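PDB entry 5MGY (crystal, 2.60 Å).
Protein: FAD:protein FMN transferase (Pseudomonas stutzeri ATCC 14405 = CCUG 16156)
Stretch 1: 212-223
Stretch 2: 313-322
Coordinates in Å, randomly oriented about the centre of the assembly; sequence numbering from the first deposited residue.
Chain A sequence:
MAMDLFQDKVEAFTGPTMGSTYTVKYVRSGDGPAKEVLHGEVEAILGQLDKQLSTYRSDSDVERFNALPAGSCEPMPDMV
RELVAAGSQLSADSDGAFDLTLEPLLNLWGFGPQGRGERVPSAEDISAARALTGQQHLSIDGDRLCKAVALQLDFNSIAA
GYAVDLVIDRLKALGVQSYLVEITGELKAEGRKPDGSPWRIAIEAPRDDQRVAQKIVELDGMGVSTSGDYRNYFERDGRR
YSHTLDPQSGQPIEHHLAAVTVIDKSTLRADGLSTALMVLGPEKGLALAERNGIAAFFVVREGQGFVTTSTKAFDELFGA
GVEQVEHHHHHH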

# COMPACT_ATOMS: atom_id res chain seq x y z
N VAL A 212 -17.65 -7.42 -16.64
CA VAL A 212 -17.39 -7.12 -15.24
C VAL A 212 -17.44 -8.40 -14.38
O VAL A 212 -18.19 -8.53 -13.40
N ALA A 213 -16.62 -9.36 -14.76
CA ALA A 213 -16.46 -10.57 -13.95
C ALA A 213 -15.70 -10.29 -12.63
O ALA A 213 -15.13 -9.17 -12.43
N GLN A 214 -15.71 -11.28 -11.72
CA GLN A 214 -15.04 -11.21 -10.41
C GLN A 214 -14.43 -12.52 -9.92
O GLN A 214 -15.13 -13.50 -9.79
N LYS A 215 -13.13 -12.50 -9.62
CA LYS A 215 -12.42 -13.63 -9.04
C LYS A 215 -12.56 -13.59 -7.50
O LYS A 215 -12.14 -12.63 -6.86
N ILE A 216 -13.15 -14.63 -6.93
CA ILE A 216 -13.43 -14.69 -5.49
C ILE A 216 -12.44 -15.57 -4.76
O ILE A 216 -12.30 -16.72 -5.08
N VAL A 217 -11.80 -15.03 -3.74
CA VAL A 217 -10.79 -15.76 -3.00
C VAL A 217 -11.10 -15.76 -1.51
O VAL A 217 -11.71 -14.86 -0.96
N GLU A 218 -10.60 -16.79 -0.87
CA GLU A 218 -10.76 -17.02 0.53
C GLU A 218 -9.47 -16.56 1.22
O GLU A 218 -8.41 -17.03 0.89
N LEU A 219 -9.56 -15.59 2.14
CA LEU A 219 -8.38 -15.11 2.85
C LEU A 219 -8.32 -15.72 4.22
O LEU A 219 -9.27 -15.58 5.00
N ASP A 220 -7.24 -16.42 4.52
CA ASP A 220 -7.04 -16.99 5.85
C ASP A 220 -5.55 -16.84 6.16
O ASP A 220 -4.75 -17.69 5.88
N GLY A 221 -5.20 -15.70 6.74
CA GLY A 221 -3.83 -15.39 7.10
C GLY A 221 -3.11 -14.65 6.01
O GLY A 221 -1.90 -14.63 5.98
N MET A 222 -3.85 -13.96 5.14
CA MET A 222 -3.27 -13.31 3.97
C MET A 222 -3.84 -11.91 3.78
O MET A 222 -5.05 -11.72 3.88
N GLY A 223 -2.97 -10.95 3.44
CA GLY A 223 -3.37 -9.57 3.12
C GLY A 223 -3.37 -9.35 1.62
O GLY A 223 -2.71 -10.06 0.91
N ALA A 313 2.21 -18.27 -8.62
CA ALA A 313 1.98 -18.33 -7.16
C ALA A 313 0.52 -18.05 -6.85
O ALA A 313 -0.05 -18.68 -5.96
N PHE A 314 -0.09 -17.11 -7.58
CA PHE A 314 -1.51 -16.81 -7.43
C PHE A 314 -2.38 -18.00 -7.80
O PHE A 314 -3.42 -18.25 -7.17
N ASP A 315 -1.97 -18.72 -8.85
CA ASP A 315 -2.74 -19.86 -9.38
C ASP A 315 -2.72 -21.08 -8.43
O ASP A 315 -3.78 -21.69 -8.22
N GLU A 316 -1.55 -21.40 -7.85
CA GLU A 316 -1.47 -22.40 -6.76
C GLU A 316 -2.37 -22.05 -5.56
O GLU A 316 -3.11 -22.88 -5.09
N LEU A 317 -2.32 -20.81 -5.09
CA LEU A 317 -3.17 -20.40 -3.99
C LEU A 317 -4.65 -20.38 -4.34
O LEU A 317 -5.42 -20.78 -3.53
N PHE A 318 -5.06 -19.93 -5.52
CA PHE A 318 -6.49 -19.70 -5.75
C PHE A 318 -7.17 -20.36 -6.96
O PHE A 318 -8.37 -20.17 -7.14
N GLY A 319 -6.43 -21.15 -7.73
CA GLY A 319 -6.91 -21.64 -9.02
C GLY A 319 -6.77 -20.62 -10.15
O GLY A 319 -6.59 -19.41 -9.90
N ALA A 320 -6.88 -21.11 -11.39
CA ALA A 320 -6.75 -20.28 -12.61
C ALA A 320 -8.08 -19.60 -13.07
O ALA A 320 -8.02 -18.57 -13.75
N GLY A 321 -9.23 -20.14 -12.65
CA GLY A 321 -10.55 -19.81 -13.24
C GLY A 321 -11.25 -18.54 -12.78
O GLY A 321 -10.71 -17.75 -12.00
N VAL A 322 -12.47 -18.34 -13.27
CA VAL A 322 -13.31 -17.18 -12.89
C VAL A 322 -14.76 -17.34 -13.36
O VAL A 322 -15.62 -17.77 -12.59

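The end of a helix leaves carbonyl oxygens without the amide partners that the next turn would have supplied, and a lysine amino group, with three hydrogens to give, is well suited to meet several of them at once. The contact between the strand running through Lys215 and Val217 and the last turns of a helix that ends at Phe318 in this FAD:protein FMN transferase is a compact example. Their axes cross at 72°, 10.0 Å apart at closest approach; the two stretches as a whole bury 453 Å², both sides summed.

Within the helix the last bonds are regular: Leu317 N donates to Ala313 O, Phe318 N to Phe314 O, and Gly319 N to Asp315 O at 2.7 Å. Gly319 then leaves helical geometry with positive phi, a conformation in which a CB would be jammed against the preceding carbonyl oxygen. From here the chain turns through Ala320 and Gly321 to Val322, exposing a group of backbone acceptors to the strand.

Lys215 answers them. Its CA-to-CB bond points sideways to the helix, but the side chain, with chi1 t, chi2 p, and chi3 and chi4 both t, brings its end nearer. Lys215 NZ donates to Phe318 O at 2.9 Å, the shortest of its three bonds here, and to Gly321 O at 3.3 Å; a third bond, from Lys215 NZ to Gly319 O at 3.3 Å, is weak. The amino group is thus satisfied by main-chain oxygens of the other stretch, without a carboxylate from that stretch, and one side chain ties the helix end to the turn that follows. Asp315 takes no part: its OD1 is hydrogen-bonded elsewhere in the structure, as are Glu218 OE2 and Asp220 OD2.

The aliphatic stem of the lysine is packed as well. Lys215 CG lies 4.1 Å from Phe314 CZ, at the edge of a ring whose chi1 is t, and Lys215 CE sits 4.0 Å from Phe318 CB. Lys215 is buried, and it has the largest area covered by the opposing stretch.

Phe318, chi1 m, points toward the strand, has the largest covered area in its stretch and packs its ring against Val217. Val217, also m and pointing toward the helix, packs its CB 3.6 Å from Phe318 CD1, while Val217 CG1 stands over one face of the ring, 4.0 Å from its centroid, in a CH-pi contact. Near the plane of the same ring, Glu218 O approaches Phe318 CE1 at 3.8 Å; this is a contact at the ring edge.

Smaller apolar contacts flank this centre. Met222, m at chi1 and chi2 and t at chi3, reaches Leu317, m at both angles, with Met222 CE 4.1 Å from Leu317 CD1. Val322, in the p rotamer, points toward the strand and places CG2 4.1 Å from Ala213 CB and 3.8 Å from Gln214 O. Gly321 and Val322 are both poorly ordered, so the bond from Lys215 NZ to Gly321 O and the Val322 packing are less certain than the bond to Phe318 O.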

# COMPACT_ATOMS: atom_id res chain seq x y z
CB VAL A 212 -18.40 -6.06 -14.71
CG1 VAL A 212 -17.95 -5.46 -13.40
CG2 VAL A 212 -18.62 -4.95 -15.72
CB ALA A 213 -15.75 -11.65 -14.76
CB GLN A 214 -16.00 -10.76 -9.34
CG GLN A 214 -16.66 -9.41 -9.60
CD GLN A 214 -17.42 -8.93 -8.38
OE1 GLN A 214 -17.26 -7.81 -7.92
NE2 GLN A 214 -18.25 -9.80 -7.83
CB LYS A 215 -10.97 -13.57 -9.48
CG LYS A 215 -10.02 -14.56 -8.84
CD LYS A 215 -10.39 -15.99 -9.15
CE LYS A 215 -9.49 -16.97 -8.39
NZ LYS A 215 -9.57 -18.31 -9.00
CB ILE A 216 -14.81 -15.26 -5.21
CG1 ILE A 216 -15.87 -14.48 -6.00
CG2 ILE A 216 -15.14 -15.25 -3.73
CD1 ILE A 216 -15.87 -12.98 -5.84
CB VAL A 217 -9.35 -15.21 -3.25
CG1 VAL A 217 -9.02 -15.28 -4.74
CG2 VAL A 217 -9.15 -13.80 -2.69
CB GLU A 218 -11.10 -18.50 0.74
CG GLU A 218 -12.39 -18.86 -0.03
CD GLU A 218 -12.85 -20.30 0.13
OE1 GLU A 218 -12.19 -21.06 0.93
OE2 GLU A 218 -13.88 -20.63 -0.55
CB LEU A 219 -8.40 -13.60 2.98
CG LEU A 219 -8.36 -12.79 1.67
CD1 LEU A 219 -8.60 -11.32 1.92
CD2 LEU A 219 -7.04 -12.94 0.99
CB ASP A 220 -7.50 -18.48 5.93
CG ASP A 220 -7.47 -19.09 7.40
OD1 ASP A 220 -7.79 -20.30 7.58
OD2 ASP A 220 -7.14 -18.40 8.39
CB MET A 222 -3.60 -14.17 2.72
CG MET A 222 -2.95 -15.55 2.68
SD MET A 222 -1.22 -15.29 2.33
CE MET A 222 -0.74 -16.83 1.55
CB ALA A 313 2.89 -17.37 -6.40
CB PHE A 314 -1.89 -15.64 -8.31
CG PHE A 314 -3.33 -15.22 -8.21
CD1 PHE A 314 -4.32 -15.84 -8.96
CD2 PHE A 314 -3.69 -14.15 -7.43
CE1 PHE A 314 -5.65 -15.41 -8.89
CE2 PHE A 314 -5.00 -13.70 -7.33
CZ PHE A 314 -5.99 -14.33 -8.06
CB ASP A 315 -2.31 -20.20 -10.83
CG ASP A 315 -2.88 -19.23 -11.88
OD1 ASP A 315 -3.90 -18.56 -11.60
OD2 ASP A 315 -2.29 -19.12 -12.98
CB GLU A 316 -0.03 -22.66 -6.30
CG GLU A 316 0.64 -23.79 -7.07
CD GLU A 316 2.01 -23.40 -7.58
OE1 GLU A 316 2.82 -22.86 -6.81
OE2 GLU A 316 2.28 -23.63 -8.77
CB LEU A 317 -2.75 -19.03 -3.40
CG LEU A 317 -1.59 -19.03 -2.40
CD1 LEU A 317 -1.98 -19.75 -1.10
CD2 LEU A 317 -0.30 -19.63 -2.94
CB PHE A 318 -6.72 -18.21 -5.79
CG PHE A 318 -6.16 -17.52 -4.58
CD1 PHE A 318 -6.75 -17.70 -3.34
CD2 PHE A 318 -5.03 -16.72 -4.67
CE1 PHE A 318 -6.23 -17.09 -2.22
CE2 PHE A 318 -4.50 -16.11 -3.55
CZ PHE A 318 -5.10 -16.29 -2.32
CB ALA A 320 -6.13 -21.10 -13.75
CB VAL A 322 -12.67 -15.82 -13.35
CG1 VAL A 322 -12.21 -15.87 -14.81
CG2 VAL A 322 -13.60 -14.65 -13.09